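Local structure of 6-phospho-beta-d glycosidase (Streptococcus pyogenes, 5FOO) at residues 189-194 against 275-280; 122-127 against 178-183; 345-350 against 400-405; 301-306 against 324-329. The protein probably hydrolyses 6-phospho-beta-glucosides as a family 1 glycoside hydrolase, and binds the probe 6-phosphocyclophellitol in its pocket. The protein carries 1 engineered substitution. All blocks are in the same frame, centred on the assembly; numbering follows the deposited sequence.

Contact 3 is the buried one: it joins two neighbouring helices of the barrel's outer layer by close packing and one cation-pi pair, without a hydrogen bond across it. Contact 1 is partly buried; there helix 186-208 takes up a loop through an aromatic stack and a glutamine that bonds to backbone. Contacts 2 and 4 lie at the surface but differ in chemistry. Contact 2 joins two excursions from the barrel through rings and a proline, whereas contact 4 is held by the backbone bonds of a small sheet, with charged groups and water around them. No two contacts touch, although contacts 3 and 4 come within about 5 Å at their nearest atoms.

Contact 1: 189-194 against 275-280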
loop_
_atom_site.group_PDB
_atom_site.type_symbol
_atom_site.label_atom_id
_atom_site.label_comp_id
_atom_site.label_asym_id
_atom_site.label_seq_id
_atom_site.Cartn_x
_atom_site.Cartn_y
_atom_site.Cartn_z
ATOM N N ALA A 189 -8.014 -7.321 -16.330
ATOM C CA ALA A 189 -7.559 -7.416 -14.956
ATOM C C ALA A 189 -6.425 -8.439 -14.792
ATOM O O ALA A 189 -5.440 -8.164 -14.150
ATOM C CB ALA A 189 -8.695 -7.778 -14.069
ATOM N N VAL A 190 -6.605 -9.627 -15.368
ATOM C CA VAL A 190 -5.675 -10.708 -15.221
ATOM C C VAL A 190 -4.348 -10.345 -15.906
ATOM O O VAL A 190 -3.263 -10.647 -15.394
ATOM C CB VAL A 190 -6.284 -12.002 -15.779
ATOM C CG1 VAL A 190 -5.276 -13.110 -15.852
ATOM C CG2 VAL A 190 -7.436 -12.423 -14.884
ATOM N N GLN A 191 -4.424 -9.708 -17.061
ATOM C CA GLN A 191 -3.208 -9.343 -17.759
ATOM C C GLN A 191 -2.486 -8.215 -16.950
ATOM O O GLN A 191 -1.276 -8.280 -16.777
ATOM C CB GLN A 191 -3.499 -8.922 -19.231
ATOM C CG GLN A 191 -2.248 -8.589 -20.025
ATOM C CD GLN A 191 -1.361 -9.794 -20.268
ATOM O OE1 GLN A 191 -1.832 -10.795 -20.801
ATOM N NE2 GLN A 191 -0.048 -9.701 -19.919
ATOM N N VAL A 192 -3.234 -7.229 -16.473
ATOM C CA VAL A 192 -2.690 -6.206 -15.576
ATOM C C VAL A 192 -1.965 -6.800 -14.366
ATOM O O VAL A 192 -0.868 -6.323 -14.046
ATOM C CB VAL A 192 -3.761 -5.169 -15.190
ATOM C CG1 VAL A 192 -3.360 -4.253 -14.039
ATOM C CG2 VAL A 192 -4.042 -4.263 -16.409
ATOM N N ALA A 193 -2.548 -7.830 -13.726
ATOM C CA ALA A 193 -1.913 -8.495 -12.615
ATOM C C ALA A 193 -0.563 -9.115 -13.019
ATOM O O ALA A 193 0.437 -8.904 -12.336
ATOM C CB ALA A 193 -2.824 -9.538 -12.036
ATOM N N TYR A 194 -0.531 -9.838 -14.145
ATOM C CA TYR A 194 0.754 -10.356 -14.631
ATOM C C TYR A 194 1.746 -9.199 -14.899
ATOM O O TYR A 194 2.932 -9.288 -14.542
ATOM C CB TYR A 194 0.578 -11.195 -15.889
ATOM C CG TYR A 194 1.856 -11.589 -16.575
ATOM C CD1 TYR A 194 2.435 -10.782 -17.484
ATOM C CD2 TYR A 194 2.462 -12.809 -16.284
ATOM C CE1 TYR A 194 3.631 -11.149 -18.111
ATOM C CE2 TYR A 194 3.640 -13.206 -16.894
ATOM C CZ TYR A 194 4.237 -12.365 -17.789
ATOM O OH TYR A 194 5.371 -12.772 -18.346
ATOM N N LEU A 275 -6.267 -16.475 -18.906
ATOM C CA LEU A 275 -4.856 -16.473 -18.585
ATOM C C LEU A 275 -4.076 -15.368 -19.346
ATOM O O LEU A 275 -4.314 -15.111 -20.529
ATOM C CB LEU A 275 -4.229 -17.843 -18.839
ATOM C CG LEU A 275 -2.757 -18.040 -18.396
ATOM C CD1 LEU A 275 -2.614 -18.045 -16.870
ATOM C CD2 LEU A 275 -2.205 -19.320 -18.989
ATOM N N TRP A 276 -3.191 -14.693 -18.605
ATOM C CA TRP A 276 -2.307 -13.663 -19.131
ATOM C C TRP A 276 -1.465 -14.200 -20.258
ATOM O O TRP A 276 -1.231 -15.388 -20.368
ATOM C CB TRP A 276 -1.351 -13.091 -18.025
ATOM C CG TRP A 276 -0.676 -14.158 -17.189
ATOM C CD1 TRP A 276 0.277 -15.057 -17.593
ATOM C CD2 TRP A 276 -0.983 -14.472 -15.843
ATOM N NE1 TRP A 276 0.556 -15.928 -16.593
ATOM C CE2 TRP A 276 -0.143 -15.559 -15.472
ATOM C CE3 TRP A 276 -1.837 -13.895 -14.890
ATOM C CZ2 TRP A 276 -0.105 -16.081 -14.181
ATOM C CZ3 TRP A 276 -1.835 -14.439 -13.578
ATOM C CH2 TRP A 276 -0.981 -15.520 -13.244
ATOM N N GLN A 277 -1.013 -13.284 -21.076
ATOM C CA GLN A 277 0.041 -13.562 -22.044
ATOM C C GLN A 277 1.426 -13.397 -21.395
ATOM O O GLN A 277 1.770 -12.305 -20.918
ATOM C CB GLN A 277 -0.074 -12.562 -23.207
ATOM C CG GLN A 277 -1.156 -12.905 -24.187
ATOM C CD GLN A 277 -0.772 -14.108 -25.051
ATOM O OE1 GLN A 277 0.275 -14.093 -25.726
ATOM N NE2 GLN A 277 -1.596 -15.168 -25.022
ATOM N N SER A 278 2.261 -14.426 -21.456
ATOM C CA SER A 278 3.597 -14.313 -20.953
ATOM C C SER A 278 4.591 -14.793 -22.001
ATOM O O SER A 278 4.190 -15.355 -22.978
ATOM C CB SER A 278 3.672 -15.164 -19.698
ATOM O OG SER A 278 3.673 -16.528 -20.034
ATOM N N THR A 279 5.882 -14.566 -21.804
ATOM C CA THR A 279 6.933 -15.226 -22.594
ATOM C C THR A 279 7.861 -15.989 -21.679
ATOM O O THR A 279 7.943 -15.696 -20.477
ATOM C CB THR A 279 7.746 -14.240 -23.447
ATOM O OG1 THR A 279 8.625 -13.491 -22.611
ATOM C CG2 THR A 279 6.815 -13.268 -24.219
ATOM N N PRO A 280 8.566 -17.010 -22.223
ATOM C CA PRO A 280 9.548 -17.684 -21.373
ATOM C C PRO A 280 10.635 -16.755 -20.761
ATOM O O PRO A 280 11.088 -16.997 -19.616
ATOM C CB PRO A 280 10.169 -18.765 -22.307
ATOM C CG PRO A 280 9.217 -18.882 -23.456
ATOM C CD PRO A 280 8.586 -17.518 -23.609
#
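Y194, on helix 186-208, has CG anti to the backbone N (chi1 171°), and W276 facing it has CG between backbone N and carbonyl carbon (chi1 47°). The rings form an offset stack, the phenol against the five-membered ring, with planes 30° apart. Y194 CD2 stands 3.4 Å from W276 CD1, near the rim of that indole face, while L275 CD1 lies over the rim of the opposite face. V190 meets the six-membered ring at CE3: its CG1 lies 3.7 Å from W276 CE3, and V190 O lies at the ring edge.

Beside the stack, the bent side chain of Q191 brings its amide to the loop backbone. Q277 N gives a short, nearly straight bond to Q191 OE1 (2.6 Å), arriving in the carbonyl plane on a lone pair; Q191 NE2 returns a weak one to Q277 O (3.3 Å), and NE2 also bonds to N195 OD1. Q277 O is shared with K136 NZ and also lies over a face of the Y194 ring. Beyond it, Y194 OH passes S278 CB at 3.2 Å and hydrogen-bonds to E282 in helix 280-288, which T279 N-caps. A helix of the outer layer of the (beta/alpha)8 barrel thus holds the loop between helices 263-271 and 280-288, in the family 1 glycosidase fold.

Contact 2: 122-127 against 178-183; sequences LPIALY and FHYPAI
The rings of Y127 and Y180 meet as an offset edge-to-face pair, the edge of Y180 turned to the face of Y127, with planes 82° apart and centroids separated by 5.9 Å. The leading corner of Y180 is CE1, and it fits the notch between two side chains one helical turn apart: I124 CD1 lies 3.6 Å from Y180 CE1 on one flank, and Y127 CD2 lies 4.1 Å from Y180 CE1 on the other. In I124, CG1 is anti to the backbone N (chi1 -164°), and the bend at chi2 (61°) sets CD1 against the Y180 ring.

A second bump is the ring of P181. P181 CB rests 3.9 Å above the plane of the Y180 ring, near its rim. The outer corner of the proline, CB and CG, then meets the phenol end of Y127: P181 CB is 3.6 Å from Y127 CZ and 3.4 Å from Y127 OH. I183 CD1 only grazes the same hydroxyl, at 4.4 Å. No hydrogen bond crosses the contact, and the fit is one of shape.

Y33 and W34 of helix 30-37 also meet Y180 edge to face, so its ring sits among aromatics. The contact joins two excursions that leave the barrel after strands 112-116 and 159-161, a pairing of neighbouring beta-to-alpha connections in the (beta/alpha)8 barrel of a family 1 glycosidase.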
loop_
_atom_site.group_PDB
_atom_site.type_symbol
_atom_site.label_atom_id
_atom_site.label_comp_id
_atom_site.label_asym_id
_atom_site.label_seq_id
_atom_site.Cartn_x
_atom_site.Cartn_y
_atom_site.Cartn_z
ATOM N N LEU A 122 -0.509 5.790 -11.714
ATOM C CA LEU A 122 -0.156 5.799 -13.121
ATOM C C LEU A 122 -0.452 7.172 -13.743
ATOM O O LEU A 122 -1.531 7.758 -13.524
ATOM C CB LEU A 122 -0.921 4.678 -13.847
ATOM C CG LEU A 122 -0.620 4.549 -15.324
ATOM C CD1 LEU A 122 0.608 3.684 -15.555
ATOM C CD2 LEU A 122 -1.817 3.995 -16.084
ATOM N N PRO A 123 0.455 7.701 -14.560
ATOM C CA PRO A 123 0.098 8.884 -15.391
ATOM C C PRO A 123 -1.078 8.638 -16.354
ATOM O O PRO A 123 -1.072 7.670 -17.161
ATOM C CB PRO A 123 1.344 9.135 -16.225
ATOM C CG PRO A 123 2.446 8.441 -15.546
ATOM C CD PRO A 123 1.808 7.218 -14.870
ATOM N N ILE A 124 -2.082 9.500 -16.282
ATOM C CA ILE A 124 -3.190 9.451 -17.277
ATOM C C ILE A 124 -2.677 9.418 -18.716
ATOM O O ILE A 124 -3.231 8.703 -19.534
ATOM C CB ILE A 124 -4.235 10.568 -17.041
ATOM C CG1 ILE A 124 -5.567 10.284 -17.796
ATOM C CG2 ILE A 124 -3.657 11.906 -17.436
ATOM C CD1 ILE A 124 -6.274 8.995 -17.380
ATOM N N ALA A 125 -1.573 10.081 -19.064
ATOM C CA ALA A 125 -1.203 10.077 -20.485
ATOM C C ALA A 125 -0.833 8.665 -20.955
ATOM O O ALA A 125 -1.076 8.308 -22.124
ATOM C CB ALA A 125 -0.065 11.064 -20.807
ATOM N N LEU A 126 -0.267 7.852 -20.057
ATOM C CA LEU A 126 0.077 6.449 -20.386
ATOM C C LEU A 126 -1.122 5.539 -20.439
ATOM O O LEU A 126 -1.125 4.606 -21.215
ATOM C CB LEU A 126 1.145 5.883 -19.451
ATOM C CG LEU A 126 2.463 6.677 -19.466
ATOM C CD1 LEU A 126 3.490 6.032 -18.493
ATOM C CD2 LEU A 126 2.988 6.892 -20.915
ATOM N N TYR A 127 -2.135 5.792 -19.614
ATOM C CA TYR A 127 -3.408 5.119 -19.788
ATOM C C TYR A 127 -4.022 5.441 -21.151
ATOM O O TYR A 127 -4.350 4.537 -21.902
ATOM C CB TYR A 127 -4.418 5.422 -18.672
ATOM C CG TYR A 127 -5.676 4.645 -18.966
ATOM C CD1 TYR A 127 -5.718 3.265 -18.768
ATOM C CD2 TYR A 127 -6.822 5.281 -19.518
ATOM C CE1 TYR A 127 -6.861 2.541 -19.070
ATOM C CE2 TYR A 127 -7.978 4.555 -19.824
ATOM C CZ TYR A 127 -7.987 3.201 -19.610
ATOM O OH TYR A 127 -9.080 2.458 -19.912
ATOM N N PHE A 178 -13.399 1.363 -8.448
ATOM C CA PHE A 178 -13.009 2.395 -7.466
ATOM C C PHE A 178 -11.705 3.118 -7.750
ATOM O O PHE A 178 -11.355 4.059 -7.047
ATOM C CB PHE A 178 -13.102 1.846 -6.027
ATOM C CG PHE A 178 -12.151 0.707 -5.708
ATOM C CD1 PHE A 178 -10.823 0.973 -5.278
ATOM C CD2 PHE A 178 -12.577 -0.630 -5.769
ATOM C CE1 PHE A 178 -9.978 -0.088 -4.935
ATOM C CE2 PHE A 178 -11.732 -1.686 -5.402
ATOM C CZ PHE A 178 -10.429 -1.414 -5.020
ATOM N N HIS A 179 -11.006 2.701 -8.776
ATOM C CA HIS A 179 -10.027 3.561 -9.447
ATOM C C HIS A 179 -10.459 3.762 -10.887
ATOM O O HIS A 179 -11.039 2.854 -11.522
ATOM C CB HIS A 179 -8.630 2.863 -9.524
ATOM C CG HIS A 179 -8.022 2.596 -8.189
ATOM N ND1 HIS A 179 -6.848 1.881 -8.028
ATOM C CD2 HIS A 179 -8.401 2.987 -6.944
ATOM C CE1 HIS A 179 -6.550 1.813 -6.736
ATOM N NE2 HIS A 179 -7.479 2.455 -6.050
ATOM N N TYR A 180 -10.058 4.892 -11.411
ATOM C CA TYR A 180 -10.101 5.148 -12.829
ATOM C C TYR A 180 -9.280 4.205 -13.720
ATOM O O TYR A 180 -8.184 3.828 -13.288
ATOM C CB TYR A 180 -9.633 6.607 -13.113
ATOM C CG TYR A 180 -9.928 7.047 -14.554
ATOM C CD1 TYR A 180 -9.036 6.788 -15.570
ATOM C CD2 TYR A 180 -11.184 7.627 -14.907
ATOM C CE1 TYR A 180 -9.334 7.143 -16.902
ATOM C CE2 TYR A 180 -11.485 8.002 -16.235
ATOM C CZ TYR A 180 -10.565 7.733 -17.213
ATOM O OH TYR A 180 -10.835 8.051 -18.502
ATOM N N PRO A 181 -9.958 3.497 -14.658
ATOM C CA PRO A 181 -10.889 3.993 -15.654
ATOM C C PRO A 181 -12.204 3.383 -15.160
ATOM O O PRO A 181 -13.211 3.574 -15.789
ATOM C CB PRO A 181 -10.467 3.372 -16.987
ATOM C CG PRO A 181 -9.721 2.146 -16.615
ATOM C CD PRO A 181 -9.068 2.488 -15.274
ATOM N N ALA A 182 -12.180 2.673 -14.025
ATOM C CA ALA A 182 -13.334 2.071 -13.399
ATOM C C ALA A 182 -14.178 1.240 -14.356
ATOM O O ALA A 182 -15.373 1.397 -14.376
ATOM C CB ALA A 182 -14.196 3.159 -12.783
ATOM N N ILE A 183 -13.559 0.363 -15.105
ATOM C CA ILE A 183 -14.245 -0.518 -16.036
ATOM C C ILE A 183 -14.248 -1.913 -15.449
ATOM O O ILE A 183 -13.565 -2.203 -14.449
ATOM C CB ILE A 183 -13.627 -0.524 -17.482
ATOM C CG1 ILE A 183 -12.209 -1.082 -17.500
ATOM C CG2 ILE A 183 -13.658 0.873 -18.098
ATOM C CD1 ILE A 183 -11.523 -1.030 -18.848
#

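Contact 3: 345-350 against 400-405; sequences AVYDIA and LHKGIE
K402 NZ stands over the centre of the Y347 ring, 4.0 Å from its centroid and only 6° off the ring normal, a well-centred cation-pi contact. The lysine is extended beyond CG and runs its methylenes across the same face: CD approaches Y347 CD1 to 3.7 Å, and CE makes a CH-pi contact with the ring, its distance to the centroid being 4.1 Å. The ammonium would be expected to gain from the electron-rich face, over which CE also lies. At the ring's edge, in plane, lies the backbone N of G403, 3.8 Å from Y347 CD1.

Helices 344-356 and 387-405 are neighbours in the outer layer of the (beta/alpha)8 barrel, flanking strand 362-367 in the sequence, and run nearly alongside, their local axes 8.1 Å apart and crossing at -27°. That closeness depends on small residues at the crossing: A350 CB sits 3.8 Å from G403 CA, with no side chain on the glycine to hold the backbones apart. Toward the barrel, V346 CG1 packs on L400 CD1 at 3.7 Å, and W362 of strand 362-367 touches both A350 and L400.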
loop_
_atom_site.group_PDB
_atom_site.type_symbol
_atom_site.label_atom_id
_atom_site.label_comp_id
_atom_site.label_asym_id
_atom_site.label_seq_id
_atom_site.Cartn_x
_atom_site.Cartn_y
_atom_site.Cartn_z
ATOM N N ALA A 345 -5.903 -11.355 13.210
ATOM C CA ALA A 345 -5.406 -11.616 11.863
ATOM C C ALA A 345 -3.923 -11.261 11.686
ATOM O O ALA A 345 -3.244 -11.833 10.845
ATOM C CB ALA A 345 -6.241 -10.880 10.802
ATOM N N VAL A 346 -3.433 -10.285 12.444
ATOM C CA VAL A 346 -1.991 -9.934 12.374
ATOM C C VAL A 346 -1.092 -11.086 12.753
ATOM O O VAL A 346 -0.079 -11.280 12.128
ATOM C CB VAL A 346 -1.671 -8.775 13.255
ATOM C CG1 VAL A 346 -0.145 -8.489 13.248
ATOM C CG2 VAL A 346 -2.437 -7.553 12.778
ATOM N N TYR A 347 -1.484 -11.850 13.778
ATOM C CA TYR A 347 -0.761 -13.035 14.193
ATOM C C TYR A 347 -0.828 -14.058 13.089
ATOM O O TYR A 347 0.212 -14.618 12.667
ATOM C CB TYR A 347 -1.352 -13.595 15.505
ATOM C CG TYR A 347 -0.770 -14.922 15.945
ATOM C CD1 TYR A 347 0.480 -15.019 16.613
ATOM C CD2 TYR A 347 -1.452 -16.082 15.708
ATOM C CE1 TYR A 347 0.992 -16.255 17.018
ATOM C CE2 TYR A 347 -0.928 -17.302 16.067
ATOM C CZ TYR A 347 0.271 -17.374 16.722
ATOM O OH TYR A 347 0.669 -18.631 17.021
ATOM N N ASP A 348 -2.028 -14.280 12.541
ATOM C CA ASP A 348 -2.146 -15.237 11.419
ATOM C C ASP A 348 -1.249 -14.901 10.233
ATOM O O ASP A 348 -0.677 -15.803 9.642
ATOM C CB ASP A 348 -3.596 -15.424 10.928
ATOM C CG ASP A 348 -4.516 -16.046 12.016
ATOM O OD1 ASP A 348 -4.049 -16.762 12.913
ATOM O OD2 ASP A 348 -5.721 -15.780 11.994
ATOM N N ILE A 349 -1.158 -13.624 9.879
ATOM C CA ILE A 349 -0.236 -13.176 8.831
ATOM C C ILE A 349 1.241 -13.520 9.232
ATOM O O ILE A 349 2.050 -13.969 8.419
ATOM C CB ILE A 349 -0.416 -11.672 8.625
ATOM C CG1 ILE A 349 -1.771 -11.398 7.879
ATOM C CG2 ILE A 349 0.702 -11.061 7.848
ATOM C CD1 ILE A 349 -2.163 -9.926 7.880
ATOM N N ALA A 350 1.555 -13.289 10.492
ATOM C CA ALA A 350 2.924 -13.494 10.980
ATOM C C ALA A 350 3.312 -14.962 10.893
ATOM O O ALA A 350 4.413 -15.270 10.434
ATOM C CB ALA A 350 3.067 -12.946 12.400
ATOM N N LEU A 400 1.044 -8.449 16.779
ATOM C CA LEU A 400 2.338 -8.439 16.072
ATOM C C LEU A 400 3.431 -8.942 17.014
ATOM O O LEU A 400 4.251 -9.743 16.633
ATOM C CB LEU A 400 2.667 -7.040 15.582
ATOM C CG LEU A 400 3.803 -6.980 14.615
ATOM C CD1 LEU A 400 3.465 -7.721 13.325
ATOM C CD2 LEU A 400 4.170 -5.540 14.355
ATOM N N HIS A 401 3.405 -8.490 18.243
ATOM C CA HIS A 401 4.374 -8.972 19.266
ATOM C C HIS A 401 4.295 -10.480 19.479
ATOM O O HIS A 401 5.306 -11.170 19.417
ATOM C CB HIS A 401 4.224 -8.242 20.592
ATOM C CG HIS A 401 5.336 -8.520 21.562
ATOM N ND1 HIS A 401 5.288 -9.557 22.463
ATOM C CD2 HIS A 401 6.543 -7.916 21.740
ATOM C CE1 HIS A 401 6.416 -9.581 23.161
ATOM N NE2 HIS A 401 7.180 -8.576 22.756
ATOM N N LYS A 402 3.073 -10.983 19.615
ATOM C CA LYS A 402 2.822 -12.418 19.676
ATOM C C LYS A 402 3.437 -13.138 18.491
ATOM O O LYS A 402 4.107 -14.122 18.648
ATOM C CB LYS A 402 1.313 -12.701 19.820
ATOM C CG LYS A 402 0.977 -14.091 20.369
ATOM C CD LYS A 402 -0.479 -14.467 20.123
ATOM C CE LYS A 402 -0.794 -15.931 20.399
ATOM N NZ LYS A 402 -2.153 -16.270 19.873
ATOM N N GLY A 403 3.296 -12.614 17.292
ATOM C CA GLY A 403 3.905 -13.238 16.113
ATOM C C GLY A 403 5.442 -13.217 16.105
ATOM O O GLY A 403 6.065 -14.201 15.761
ATOM N N ILE A 404 6.033 -12.095 16.492
ATOM C CA ILE A 404 7.496 -12.023 16.679
ATOM C C ILE A 404 7.965 -13.031 17.757
ATOM O O ILE A 404 8.921 -13.701 17.572
ATOM C CB ILE A 404 7.927 -10.596 17.086
ATOM C CG1 ILE A 404 7.572 -9.608 15.930
ATOM C CG2 ILE A 404 9.420 -10.548 17.448
ATOM C CD1 ILE A 404 7.538 -8.124 16.264
ATOM N N GLU A 405 7.252 -13.146 18.875
ATOM C CA GLU A 405 7.632 -14.118 19.920
ATOM C C GLU A 405 7.560 -15.565 19.405
ATOM O O GLU A 405 8.334 -16.425 19.822
ATOM C CB GLU A 405 6.777 -13.965 21.187
ATOM C CG GLU A 405 7.539 -14.340 22.442
ATOM C CD GLU A 405 8.383 -13.180 23.019
ATOM O OE1 GLU A 405 8.901 -12.298 22.281
ATOM O OE2 GLU A 405 8.492 -13.126 24.257
#

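Contact 4: 301-306 against 324-329; sequences PKRVKA and DPYLMP. With EDO (1,2-ethanediol), chain L.
Strands 302-305 and 324-325 run antiparallel, with V304 and P325 a non-hydrogen-bonded pair and K305 and D324 a hydrogen-bonded one, joined by K305 N to D324 O and D324 N to K305 O, both 2.9 Å. They belong to a three-stranded mixed sheet, completed by strand 228-230, that lies outside the (beta/alpha)8 barrel and follows barrel strand 293-297 in the chain. Y326 N also bonds to R303 O, with the donor 51° out of the carbonyl plane.

R303 is extended from CG to NE, and one face of its guanidinium lies on M328, whose SD is 3.7 Å above the plane over its centre; M328 CE comes 3.4 Å from R303 NH2. The charge itself is engaged outside the pair, by a salt bridge to E340 and a cation-pi contact with Y342. Closer to the strand, R303 CB touches the edge of the Y326 ring.

K305 and D324 project to the same face of the sheet. K305 CE packs on D324 CB at 3.8 Å, yet NZ and OD2 stay beyond salt-bridge distance; a water donates to D324 OD2 at 2.7 Å and accepts weakly from K305 NZ. D324 OD2 also accepts from D308 N. An ethanediol, probably from the crystallisation liquor, lies against D324 and P325, its C1 near P325 CD. Another water accepts from R303 N at 2.8 Å and lies 3.0 Å from Y326 O.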
loop_
_atom_site.group_PDB
_atom_site.type_symbol
_atom_site.label_atom_id
_atom_site.label_comp_id
_atom_site.label_asym_id
_atom_site.label_seq_id
_atom_site.Cartn_x
_atom_site.Cartn_y
_atom_site.Cartn_z
ATOM N N PRO A 301 -9.967 -7.433 8.309
ATOM C CA PRO A 301 -10.042 -8.820 7.845
ATOM C C PRO A 301 -11.035 -8.992 6.697
ATOM O O PRO A 301 -11.817 -8.106 6.448
ATOM C CB PRO A 301 -10.521 -9.541 9.100
ATOM C CG PRO A 301 -11.453 -8.550 9.735
ATOM C CD PRO A 301 -10.688 -7.263 9.589
ATOM N N LYS A 302 -10.961 -10.110 6.017
ATOM C CA LYS A 302 -11.857 -10.491 4.918
ATOM C C LYS A 302 -12.399 -11.857 5.333
ATOM O O LYS A 302 -11.630 -12.687 5.831
ATOM C CB LYS A 302 -11.118 -10.645 3.573
ATOM C CG LYS A 302 -10.277 -9.452 3.097
ATOM N N ARG A 303 -13.712 -12.079 5.162
ATOM C CA ARG A 303 -14.298 -13.408 5.205
ATOM C C ARG A 303 -15.118 -13.702 3.937
ATOM O O ARG A 303 -15.693 -12.800 3.319
ATOM C CB ARG A 303 -15.192 -13.566 6.429
ATOM C CG ARG A 303 -14.554 -13.146 7.741
ATOM C CD ARG A 303 -15.589 -13.006 8.868
ATOM N NE ARG A 303 -14.914 -12.595 10.077
ATOM C CZ ARG A 303 -14.089 -13.386 10.791
ATOM N NH1 ARG A 303 -13.888 -14.665 10.508
ATOM N NH2 ARG A 303 -13.526 -12.900 11.870
ATOM N N VAL A 304 -15.156 -14.971 3.563
ATOM C CA VAL A 304 -15.864 -15.369 2.355
ATOM C C VAL A 304 -16.667 -16.647 2.574
ATOM O O VAL A 304 -16.430 -17.387 3.545
ATOM C CB VAL A 304 -14.918 -15.599 1.181
ATOM C CG1 VAL A 304 -14.113 -14.324 0.894
ATOM C CG2 VAL A 304 -14.050 -16.814 1.447
ATOM N N LYS A 305 -17.615 -16.875 1.658
ATOM C CA LYS A 305 -18.409 -18.120 1.607
ATOM C C LYS A 305 -18.545 -18.554 0.149
ATOM O O LYS A 305 -18.241 -17.782 -0.751
ATOM C CB LYS A 305 -19.811 -17.926 2.221
ATOM C CG LYS A 305 -20.639 -16.915 1.443
ATOM C CD LYS A 305 -22.044 -16.690 1.979
ATOM C CE LYS A 305 -22.649 -15.568 1.150
ATOM N NZ LYS A 305 -24.030 -15.359 1.588
ATOM N N ALA A 306 -18.983 -19.798 -0.047
ATOM C CA ALA A 306 -19.384 -20.309 -1.342
ATOM C C ALA A 306 -20.381 -19.350 -1.974
ATOM O O ALA A 306 -21.209 -18.787 -1.274
ATOM C CB ALA A 306 -20.057 -21.662 -1.202
ATOM N N ASP A 324 -18.245 -15.323 -2.348
ATOM C CA ASP A 324 -18.900 -14.111 -1.973
ATOM C C ASP A 324 -18.294 -13.637 -0.649
ATOM O O ASP A 324 -17.840 -14.453 0.150
ATOM C CB ASP A 324 -20.414 -14.345 -1.644
ATOM C CG ASP A 324 -21.275 -14.694 -2.865
ATOM O OD1 ASP A 324 -20.775 -14.768 -3.997
ATOM O OD2 ASP A 324 -22.475 -14.950 -2.659
ATOM N N PRO A 325 -18.354 -12.333 -0.390
ATOM C CA PRO A 325 -18.056 -11.811 0.934
ATOM C C PRO A 325 -18.982 -12.392 1.962
ATOM O O PRO A 325 -20.144 -12.592 1.663
ATOM C CB PRO A 325 -18.333 -10.305 0.778
ATOM C CG PRO A 325 -18.056 -10.030 -0.635
ATOM C CD PRO A 325 -18.498 -11.270 -1.386
ATOM N N TYR A 326 -18.501 -12.646 3.186
ATOM C CA TYR A 326 -19.356 -13.147 4.227
ATOM C C TYR A 326 -19.253 -12.234 5.446
ATOM O O TYR A 326 -18.161 -11.747 5.776
ATOM C CB TYR A 326 -18.994 -14.592 4.521
ATOM C CG TYR A 326 -19.622 -15.155 5.760
ATOM C CD1 TYR A 326 -20.991 -15.411 5.811
ATOM C CD2 TYR A 326 -18.866 -15.378 6.915
ATOM C CE1 TYR A 326 -21.568 -15.950 6.958
ATOM C CE2 TYR A 326 -19.430 -15.875 8.078
ATOM C CZ TYR A 326 -20.793 -16.140 8.083
ATOM O OH TYR A 326 -21.372 -16.640 9.180
ATOM N N LEU A 327 -20.384 -11.965 6.088
ATOM C CA LEU A 327 -20.402 -11.247 7.355
ATOM C C LEU A 327 -20.705 -12.229 8.482
ATOM O O LEU A 327 -21.662 -12.992 8.407
ATOM C CB LEU A 327 -21.388 -10.072 7.325
ATOM C CG LEU A 327 -20.757 -8.697 7.066
ATOM C CD1 LEU A 327 -20.405 -8.483 5.578
ATOM C CD2 LEU A 327 -21.707 -7.639 7.620
ATOM N N MET A 328 -19.855 -12.207 9.507
ATOM C CA MET A 328 -19.906 -13.151 10.604
ATOM C C MET A 328 -20.815 -12.510 11.687
ATOM O O MET A 328 -20.482 -11.446 12.218
ATOM C CB MET A 328 -18.492 -13.437 11.175
ATOM C CG MET A 328 -18.424 -14.449 12.314
ATOM S SD MET A 328 -16.798 -14.613 13.088
ATOM C CE MET A 328 -16.395 -13.005 13.769
ATOM N N PRO A 329 -21.947 -13.159 12.005
ATOM C CA PRO A 329 -22.715 -12.662 13.133
ATOM C C PRO A 329 -21.887 -12.495 14.433
ATOM O O PRO A 329 -21.142 -13.372 14.810
ATOM C CB PRO A 329 -23.845 -13.727 13.284
ATOM C CG PRO A 329 -23.905 -14.454 11.934
ATOM C CD PRO A 329 -22.493 -14.434 11.449
HETATM C C1 EDO L . -20.022 -11.699 -4.547
HETATM O O1 EDO L . -21.327 -11.045 -4.460
HETATM C C2 EDO L . -19.918 -12.614 -5.781
HETATM O O2 EDO L . -19.279 -13.927 -5.640
HETATM O O HOH W 1 -15.713 -10.127 5.368
HETATM O O HOH W 2 -24.031 -13.297 -1.152
#